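Local coordinates for protein 6-phosphogluconate dehydratase (Shewanella oneidensis, PDB 2GP4) that probably catalyses the dehydration of 6-phosphogluconate to 2-keto-3-deoxy-6-phosphogluconate, a step of the Entner-Doudoroff pathway, at residues 274-279 / 405-410. Numbering follows the deposited sequence.
Sequences REALNK and PKLLDG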
loop_
_atom_site.group_PDB
_atom_site.type_symbol
_atom_site.label_atom_id
_atom_site.label_comp_id
_atom_site.label_asym_id
_atom_site.label_seq_id
_atom_site.Cartn_x
_atom_site.Cartn_y
_atom_site.Cartn_z
ATOM N N ARG A 274 -0.393 -10.152 -23.772
ATOM C CA ARG A 274 -0.802 -8.832 -23.294
ATOM C C ARG A 274 -1.838 -8.208 -24.230
ATOM O O ARG A 274 -2.804 -7.601 -23.769
ATOM C CB ARG A 274 0.420 -7.913 -23.105
ATOM C CG ARG A 274 0.126 -6.417 -22.960
ATOM C CD ARG A 274 -0.638 -6.061 -21.689
ATOM N NE ARG A 274 0.138 -6.293 -20.475
ATOM C CZ ARG A 274 -0.219 -7.119 -19.495
ATOM N NH1 ARG A 274 -1.355 -7.803 -19.563
ATOM N NH2 ARG A 274 0.560 -7.255 -18.432
ATOM N N GLU A 275 -1.657 -8.378 -25.539
ATOM C CA GLU A 275 -2.650 -7.883 -26.485
ATOM C C GLU A 275 -3.992 -8.582 -26.282
ATOM O O GLU A 275 -5.029 -7.927 -26.257
ATOM C CB GLU A 275 -2.183 -8.000 -27.941
ATOM C CG GLU A 275 -2.949 -7.051 -28.870
ATOM C CD GLU A 275 -2.502 -7.108 -30.323
ATOM O OE1 GLU A 275 -1.284 -7.002 -30.593
ATOM O OE2 GLU A 275 -3.385 -7.241 -31.200
ATOM N N ALA A 276 -3.959 -9.903 -26.112
ATOM C CA ALA A 276 -5.170 -10.690 -25.866
ATOM C C ALA A 276 -5.865 -10.326 -24.546
ATOM O O ALA A 276 -7.094 -10.269 -24.487
ATOM C CB ALA A 276 -4.857 -12.182 -25.922
ATOM N N LEU A 277 -5.076 -10.077 -23.500
ATOM C CA LEU A 277 -5.607 -9.683 -22.192
ATOM C C LEU A 277 -6.250 -8.298 -22.193
ATOM O O LEU A 277 -7.173 -8.046 -21.418
ATOM C CB LEU A 277 -4.527 -9.758 -21.114
ATOM C CG LEU A 277 -4.025 -11.143 -20.694
ATOM C CD1 LEU A 277 -2.895 -10.996 -19.696
ATOM C CD2 LEU A 277 -5.139 -12.011 -20.118
ATOM N N ASN A 278 -5.760 -7.409 -23.056
ATOM C CA ASN A 278 -6.384 -6.104 -23.260
ATOM C C ASN A 278 -7.747 -6.252 -23.922
ATOM O O ASN A 278 -8.677 -5.500 -23.621
ATOM C CB ASN A 278 -5.491 -5.186 -24.103
ATOM C CG ASN A 278 -4.185 -4.818 -23.401
ATOM O OD1 ASN A 278 -4.093 -4.804 -22.169
ATOM N ND2 ASN A 278 -3.166 -4.514 -24.194
ATOM N N LYS A 279 -7.856 -7.233 -24.816
ATOM C CA LYS A 279 -9.102 -7.496 -25.526
ATOM C C LYS A 279 -10.130 -8.113 -24.583
ATOM O O LYS A 279 -11.311 -7.759 -24.622
ATOM C CB LYS A 279 -8.871 -8.428 -26.722
ATOM C CG LYS A 279 -7.643 -8.118 -27.577
ATOM C CD LYS A 279 -7.871 -6.968 -28.550
ATOM C CE LYS A 279 -6.721 -6.848 -29.544
ATOM N NZ LYS A 279 -6.583 -8.066 -30.398
ATOM N N PRO A 405 -3.190 -16.955 -17.059
ATOM C CA PRO A 405 -3.501 -16.808 -18.476
ATOM C C PRO A 405 -2.404 -17.364 -19.377
ATOM O O PRO A 405 -1.221 -17.261 -19.063
ATOM C CB PRO A 405 -3.633 -15.295 -18.654
ATOM C CG PRO A 405 -2.790 -14.708 -17.571
ATOM C CD PRO A 405 -2.816 -15.670 -16.434
ATOM N N LYS A 406 -2.820 -17.961 -20.486
ATOM C CA LYS A 406 -1.912 -18.521 -21.475
ATOM C C LYS A 406 -2.454 -18.226 -22.857
ATOM O O LYS A 406 -3.667 -18.171 -23.051
ATOM C CB LYS A 406 -1.777 -20.042 -21.301
ATOM C CG LYS A 406 -1.102 -20.501 -20.013
ATOM C CD LYS A 406 0.411 -20.462 -20.109
ATOM C CE LYS A 406 1.037 -21.121 -18.894
ATOM N NZ LYS A 406 2.436 -20.676 -18.691
ATOM N N LEU A 407 -1.553 -18.045 -23.814
ATOM C CA LEU A 407 -1.946 -17.913 -25.205
ATOM C C LEU A 407 -1.510 -19.168 -25.961
ATOM O O LEU A 407 -0.395 -19.241 -26.486
ATOM C CB LEU A 407 -1.354 -16.639 -25.813
ATOM C CG LEU A 407 -1.892 -16.143 -27.156
ATOM C CD1 LEU A 407 -3.376 -15.806 -27.091
ATOM C CD2 LEU A 407 -1.084 -14.934 -27.614
ATOM N N LEU A 408 -2.400 -20.158 -25.993
ATOM C CA LEU A 408 -2.096 -21.469 -26.569
ATOM C C LEU A 408 -2.747 -21.634 -27.938
ATOM O O LEU A 408 -3.969 -21.556 -28.066
ATOM C CB LEU A 408 -2.543 -22.595 -25.630
ATOM C CG LEU A 408 -2.147 -22.535 -24.146
ATOM C CD1 LEU A 408 -2.895 -23.586 -23.336
ATOM C CD2 LEU A 408 -0.655 -22.689 -23.949
ATOM N N ASP A 409 -1.918 -21.869 -28.954
ATOM C CA ASP A 409 -2.360 -21.908 -30.355
ATOM C C ASP A 409 -3.185 -20.669 -30.736
ATOM O O ASP A 409 -4.192 -20.765 -31.446
ATOM C CB ASP A 409 -3.115 -23.210 -30.663
ATOM C CG ASP A 409 -2.216 -24.436 -30.600
ATOM O OD1 ASP A 409 -1.128 -24.419 -31.217
ATOM O OD2 ASP A 409 -2.600 -25.420 -29.938
ATOM N N GLY A 410 -2.743 -19.512 -30.239
ATOM C CA GLY A 410 -3.391 -18.235 -30.511
ATOM C C GLY A 410 -4.642 -17.985 -29.686
ATOM O O GLY A 410 -5.242 -16.916 -29.775
#
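L277 and P405 meet at one end of a small apolar contact, and A276 and L407 meet at the other. In L277, CB is still 6.1 Å from P405 CB, so the base of the side chain does no touching. The first torsion sets CG beside the backbone N and anti to the carbonyl carbon (chi1 -70°), and the branch then swings round to the strand. At CG the chain forks: CD2 is the methyl that lands, 3.9 Å from P405 CB, while CD1 lies further along the ring, 4.3 Å from P405 CG. The leucine and the proline ring cross at about a right angle, and the touch is confined to the methyls and ring atoms CB and CG.

Two residues along the strand, L407 reaches back the other way. Its CG is anti to the backbone N (chi1 -166°), which carries the fork out from the strand, and CD1 comes to 4.1 Å from A276 CB. Alanine answers with its single methyl, pointing straight at the strand. P405 and L407 alternate with K406, whose side chain leaves from the opposite face of the strand. The interface is purely apolar and thin, 123 Å² in all. Beside it on the helix, E275 and K279 form a salt bridge one turn apart, OE2 to NZ 3.4 Å, its hydrogen bond weak.

In the fold, the contact rests the start of helix 272-287 against a two-stranded hairpin whose strands, 403-408 and 411-416, are joined through a type I' turn at D409 and G410. W414 of the partner strand touches both L277 and P405, and L407 also packs on P272 and L273. On the hairpin's other flank, K406 NZ hydrogen-bonds to L228 O, joining the strand to helix 223-229.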